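Local coordinates for protein methyltransferase (Thermus thermophilus, PDB 3TMA) that methylates the N2 atom of guanosine at position 6 of tRNA(Phe), using S-adenosyl-L-methionine as methyl donor, at residues 298-303 with 313-318; 322-327 with 331-336. All blocks are in the same frame, centred on the assembly; numbering follows the deposited sequence.

Contact 1 of 2, residues 298-303 with 313-318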
loop_
_atom_site.group_PDB
_atom_site.type_symbol
_atom_site.label_atom_id
_atom_site.label_comp_id
_atom_site.label_asym_id
_atom_site.label_seq_id
_atom_site.Cartn_x
_atom_site.Cartn_y
_atom_site.Cartn_z
ATOM N N ASP A 298 10.265 -5.301 26.698
ATOM C CA ASP A 298 9.010 -5.501 27.415
ATOM C C ASP A 298 7.839 -5.832 26.476
ATOM O O ASP A 298 6.993 -6.670 26.800
ATOM C CB ASP A 298 8.638 -4.242 28.199
ATOM C CG ASP A 298 9.595 -3.944 29.361
ATOM O OD1 ASP A 298 10.420 -4.814 29.752
ATOM O OD2 ASP A 298 9.499 -2.806 29.890
ATOM N N PHE A 299 7.763 -5.142 25.342
ATOM C CA PHE A 299 6.697 -5.415 24.416
ATOM C C PHE A 299 6.787 -6.852 23.887
ATOM O O PHE A 299 5.780 -7.543 23.803
ATOM C CB PHE A 299 6.681 -4.425 23.235
ATOM C CG PHE A 299 5.921 -4.953 22.032
ATOM C CD1 PHE A 299 4.546 -5.077 22.078
ATOM C CD2 PHE A 299 6.594 -5.322 20.882
ATOM C CE1 PHE A 299 3.835 -5.594 21.010
ATOM C CE2 PHE A 299 5.914 -5.841 19.795
ATOM C CZ PHE A 299 4.531 -6.017 19.868
ATOM N N LEU A 300 7.973 -7.298 23.477
ATOM C CA LEU A 300 8.032 -8.636 22.854
ATOM C C LEU A 300 7.718 -9.721 23.876
ATOM O O LEU A 300 7.195 -10.767 23.530
ATOM C CB LEU A 300 9.389 -8.911 22.223
ATOM C CG LEU A 300 9.643 -8.049 20.982
ATOM C CD1 LEU A 300 11.141 -8.030 20.647
ATOM C CD2 LEU A 300 8.762 -8.515 19.792
ATOM N N ARG A 301 8.116 -9.510 25.125
ATOM C CA ARG A 301 7.791 -10.494 26.150
ATOM C C ARG A 301 6.301 -10.545 26.481
ATOM O O ARG A 301 5.743 -11.627 26.694
ATOM C CB ARG A 301 8.694 -10.349 27.391
ATOM C CG ARG A 301 10.071 -11.006 27.119
ATOM C CD ARG A 301 11.209 -10.384 27.937
ATOM N NE ARG A 301 12.466 -10.940 27.439
ATOM C CZ ARG A 301 13.042 -10.566 26.296
ATOM N NH1 ARG A 301 12.486 -9.604 25.529
ATOM N NH2 ARG A 301 14.134 -11.191 25.898
ATOM N N GLY A 302 5.664 -9.381 26.527
ATOM C CA GLY A 302 4.209 -9.331 26.687
ATOM C C GLY A 302 3.527 -10.012 25.502
ATOM O O GLY A 302 2.505 -10.720 25.670
ATOM N N ALA A 303 4.059 -9.796 24.294
ATOM C CA ALA A 303 3.413 -10.369 23.102
ATOM C C ALA A 303 3.476 -11.886 23.178
ATOM O O ALA A 303 2.482 -12.562 22.927
ATOM C CB ALA A 303 4.093 -9.892 21.803
ATOM N N VAL A 313 3.251 -12.829 15.273
ATOM C CA VAL A 313 3.370 -11.372 15.311
ATOM C C VAL A 313 3.894 -10.916 13.951
ATOM O O VAL A 313 4.810 -11.522 13.411
ATOM C CB VAL A 313 4.391 -10.891 16.410
ATOM C CG1 VAL A 313 4.324 -9.381 16.578
ATOM C CG2 VAL A 313 4.108 -11.555 17.750
ATOM N N ALA A 314 3.289 -9.896 13.356
ATOM C CA ALA A 314 3.930 -9.215 12.220
ATOM C C ALA A 314 4.331 -7.827 12.717
ATOM O O ALA A 314 3.496 -7.081 13.240
ATOM C CB ALA A 314 2.947 -9.103 11.010
ATOM N N LEU A 315 5.581 -7.508 12.579
ATOM C CA LEU A 315 6.001 -6.248 13.071
ATOM C C LEU A 315 6.862 -5.442 12.145
ATOM O O LEU A 315 7.625 -5.963 11.401
ATOM C CB LEU A 315 6.564 -6.330 14.496
ATOM C CG LEU A 315 8.025 -6.577 14.831
ATOM C CD1 LEU A 315 8.901 -5.433 14.248
ATOM C CD2 LEU A 315 8.088 -6.585 16.351
ATOM N N LEU A 316 6.695 -4.147 12.221
ATOM C CA LEU A 316 7.452 -3.245 11.329
ATOM C C LEU A 316 8.502 -2.479 12.146
ATOM O O LEU A 316 8.161 -1.919 13.213
ATOM C CB LEU A 316 6.422 -2.283 10.721
ATOM C CG LEU A 316 6.637 -1.327 9.563
ATOM C CD1 LEU A 316 7.164 -1.976 8.282
ATOM C CD2 LEU A 316 5.252 -0.751 9.334
ATOM N N THR A 317 9.758 -2.427 11.695
ATOM C CA THR A 317 10.777 -1.691 12.452
ATOM C C THR A 317 11.888 -1.128 11.550
ATOM O O THR A 317 12.380 -1.826 10.664
ATOM C CB THR A 317 11.450 -2.601 13.589
ATOM O OG1 THR A 317 12.533 -1.891 14.205
ATOM C CG2 THR A 317 12.029 -3.879 12.981
ATOM N N LEU A 318 12.339 0.081 11.867
ATOM C CA LEU A 318 13.564 0.636 11.293
ATOM C C LEU A 318 14.842 0.120 11.924
ATOM O O LEU A 318 15.967 0.402 11.425
ATOM C CB LEU A 318 13.537 2.187 11.296
ATOM C CG LEU A 318 12.561 2.754 10.238
ATOM C CD1 LEU A 318 12.133 4.194 10.602
ATOM C CD2 LEU A 318 13.185 2.678 8.835
#
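V313, the first residue of 313-318 to touch 298-303, directs its side chain at the last turn of the helical segment, where its CG2 lies 4.4 Å from CB of A303. Here the two backbones come nearest, with CA of A303 and CA of V313 7.9 Å apart. L315 brings the next side chain directed toward the helix and carries the rest of the contact on one methyl. Its CD2 stands near the plane of the F299 ring, at the ring edge, 4.1 Å from CE2, and 4.0 Å from CD2 of L300. The leucine and the phenylalanine run past each other in opposite senses, whereas L315 and L300 cross at about a right angle. F299 reaches the strand with CG anti to its backbone N (chi1 160°). Beyond L315, T317 hydrogen-bonds through OG1 to Y296 OH of helix 290-305, ahead of F299. No hydrogen bond joins 298-303 to 313-318: five buried apolar residues make the interface. The segments run nearly antiparallel (162°), and the axes of helical segment 298-303 and strand segment 313-317 approach to 11.4 Å, as in the second half of a beta-alpha-beta crossover, 275-278 to 290-305 to 312-317, of the Rossmann-like fold. F299 also packs edge-to-face on F211 and lies about 4 Å, side chain to side chain, from A263, a probable S-adenosyl-L-methionine-binding residue. Strands 275-278 and 347-353 flank strand 312-317 in the sheet, while L323 of helix 320-326 touches both L300 and L315.

Contact 2 of 2, residues 322-327 with 331-336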
loop_
_atom_site.group_PDB
_atom_site.type_symbol
_atom_site.label_atom_id
_atom_site.label_comp_id
_atom_site.label_asym_id
_atom_site.label_seq_id
_atom_site.Cartn_x
_atom_site.Cartn_y
_atom_site.Cartn_z
ATOM N N LEU A 322 18.454 -4.164 16.591
ATOM C CA LEU A 322 18.024 -3.970 17.963
ATOM C C LEU A 322 16.819 -4.864 18.295
ATOM O O LEU A 322 16.698 -5.393 19.404
ATOM C CB LEU A 322 17.616 -2.513 18.158
ATOM C CG LEU A 322 17.434 -2.066 19.597
ATOM C CD1 LEU A 322 18.813 -2.141 20.316
ATOM C CD2 LEU A 322 16.913 -0.641 19.563
ATOM N N LEU A 323 15.872 -4.929 17.371
ATOM C CA LEU A 323 14.711 -5.812 17.533
ATOM C C LEU A 323 15.159 -7.244 17.768
ATOM O O LEU A 323 14.644 -7.934 18.647
ATOM C CB LEU A 323 13.823 -5.764 16.279
ATOM C CG LEU A 323 12.440 -6.440 16.322
ATOM C CD1 LEU A 323 12.502 -7.945 16.461
ATOM C CD2 LEU A 323 11.647 -5.827 17.452
ATOM N N LYS A 324 16.086 -7.709 16.948
ATOM C CA LYS A 324 16.550 -9.086 17.058
ATOM C C LYS A 324 17.319 -9.350 18.338
ATOM O O LYS A 324 17.140 -10.388 18.966
ATOM C CB LYS A 324 17.311 -9.522 15.808
ATOM C CG LYS A 324 16.415 -9.439 14.569
ATOM C CD LYS A 324 16.770 -10.496 13.539
ATOM C CE LYS A 324 17.386 -9.881 12.326
ATOM N NZ LYS A 324 18.634 -9.218 12.722
ATOM N N ARG A 325 18.129 -8.387 18.756
ATOM C CA ARG A 325 18.717 -8.433 20.056
ATOM C C ARG A 325 17.698 -8.601 21.206
ATOM O O ARG A 325 17.982 -9.308 22.178
ATOM C CB ARG A 325 19.554 -7.160 20.261
ATOM C CG ARG A 325 20.107 -6.940 21.672
ATOM C CD ARG A 325 21.495 -7.564 21.881
ATOM N NE ARG A 325 22.453 -7.003 20.935
ATOM C CZ ARG A 325 23.606 -6.431 21.269
ATOM N NH1 ARG A 325 24.371 -5.918 20.317
ATOM N NH2 ARG A 325 24.007 -6.386 22.539
ATOM N N ALA A 326 16.528 -7.954 21.101
ATOM C CA ALA A 326 15.502 -8.001 22.137
ATOM C C ALA A 326 14.559 -9.206 22.086
ATOM O O ALA A 326 13.685 -9.334 22.944
ATOM C CB ALA A 326 14.682 -6.689 22.105
ATOM N N LEU A 327 14.624 -10.005 21.017
ATOM C CA LEU A 327 13.696 -11.133 20.838
ATOM C C LEU A 327 13.845 -12.156 21.944
ATOM O O LEU A 327 14.965 -12.624 22.183
ATOM C CB LEU A 327 13.979 -11.853 19.530
ATOM C CG LEU A 327 13.369 -11.347 18.235
ATOM C CD1 LEU A 327 13.824 -12.204 17.040
ATOM C CD2 LEU A 327 11.830 -11.380 18.350
ATOM N N PHE A 331 10.231 -17.194 20.652
ATOM C CA PHE A 331 9.825 -16.866 19.277
ATOM C C PHE A 331 10.761 -17.490 18.242
ATOM O O PHE A 331 11.981 -17.511 18.436
ATOM C CB PHE A 331 9.830 -15.325 19.082
ATOM C CG PHE A 331 8.565 -14.641 19.544
ATOM C CD1 PHE A 331 7.325 -15.026 19.031
ATOM C CD2 PHE A 331 8.622 -13.556 20.413
ATOM C CE1 PHE A 331 6.155 -14.338 19.397
ATOM C CE2 PHE A 331 7.473 -12.883 20.795
ATOM C CZ PHE A 331 6.227 -13.279 20.297
ATOM N N ALA A 332 10.219 -17.914 17.097
ATOM C CA ALA A 332 11.045 -18.219 15.951
ATOM C C ALA A 332 10.832 -17.065 14.978
ATOM O O ALA A 332 9.695 -16.602 14.766
ATOM C CB ALA A 332 10.607 -19.559 15.305
ATOM N N LEU A 333 11.905 -16.642 14.348
ATOM C CA LEU A 333 11.829 -15.635 13.308
ATOM C C LEU A 333 11.532 -16.381 11.983
ATOM O O LEU A 333 12.340 -17.159 11.528
ATOM C CB LEU A 333 13.134 -14.815 13.277
ATOM C CG LEU A 333 13.346 -13.846 12.104
ATOM C CD1 LEU A 333 12.124 -13.017 11.929
ATOM C CD2 LEU A 333 14.588 -12.954 12.361
ATOM N N ARG A 334 10.316 -16.233 11.445
ATOM C CA ARG A 334 9.891 -17.071 10.325
ATOM C C ARG A 334 10.119 -16.391 8.994
ATOM O O ARG A 334 10.419 -17.066 8.032
ATOM C CB ARG A 334 8.415 -17.449 10.435
ATOM C CG ARG A 334 8.115 -18.391 11.578
ATOM C CD ARG A 334 8.123 -19.852 11.096
ATOM N NE ARG A 334 9.389 -20.515 11.346
ATOM C CZ ARG A 334 9.571 -21.486 12.239
ATOM N NH1 ARG A 334 10.781 -22.003 12.394
ATOM N NH2 ARG A 334 8.564 -21.942 12.981
ATOM N N HIS A 335 9.930 -15.075 8.928
ATOM C CA HIS A 335 10.117 -14.315 7.672
ATOM C C HIS A 335 10.630 -12.927 8.007
ATOM O O HIS A 335 10.219 -12.321 8.998
ATOM C CB HIS A 335 8.766 -14.123 6.886
ATOM C CG HIS A 335 8.049 -15.407 6.582
ATOM N ND1 HIS A 335 8.480 -16.296 5.613
ATOM C CD2 HIS A 335 6.950 -15.970 7.146
ATOM C CE1 HIS A 335 7.672 -17.347 5.589
ATOM N NE2 HIS A 335 6.737 -17.177 6.510
ATOM N N ALA A 336 11.384 -12.356 7.085
ATOM C CA ALA A 336 11.774 -10.974 7.194
ATOM C C ALA A 336 11.807 -10.452 5.763
ATOM O O ALA A 336 12.200 -11.193 4.834
ATOM C CB ALA A 336 13.188 -10.855 7.841
#
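The backbones of 322-327 and 331-336 are closest where the chain turns back, with CA atoms 7.1 Å apart at L327 and F331 and 8.9 Å at K324 and L333, and no hydrogen bond spans them. L327, just past the helix, turns its side chain so that CD2 meets CD2 of F331 at 4.4 Å, approaching the ring obliquely. F331 itself points toward the helical segment and is buried, its side chain also resting on L307 and L351. Two residues on, L333 faces the same way and meets the aliphatic part of K324. The lysine chain bends at chi2, chi3 and chi4 and crosses the leucine at about a right angle; its CD sits 3.5 Å from CD2 of L333, tighter than usual for two carbons. CE of K324 lies 4.2 Å from the same CD2 of L333. L333 extends to it with CG anti to the backbone N (chi1 170°). A332 points away from the helix, and its CB covers one face of the R334 guanidinium, which forms a salt bridge with E352 on the neighbouring strand. Together these pairs lay the end of helix 320-326 against strand 331-338, an outermost strand of the methyltransferase sheet. R334 and H335 both face V350 there, a classic beta bulge, and this edge strand forms an antiparallel pair with 347-353, the one reversed strand of the 3-2-1-4-5-7-6 sheet characteristic of Rossmann-fold (class I) methyltransferases.

From the N terminus, contact 1 comes first: nine residues, including the last of helix 290-305 and the first of strand 312-317, separate its segments, and 313-318 closes that loop against 298-303. Helix 320-326 follows directly, and contact 2 closes the shorter turn that leads into strand 331-338. The two loops are in series, neither enclosing nor crossing the other, yet their centres lie only about 9 Å apart. They meet where R301 NH1 probably hydrogen-bonds A326 O, at 2.9 Å, and where F331 CZ packs on V313 CG2. Both helices thus lie against one sheet of the methyltransferase domain, contact 1 reaching an inner strand and contact 2 an outermost one.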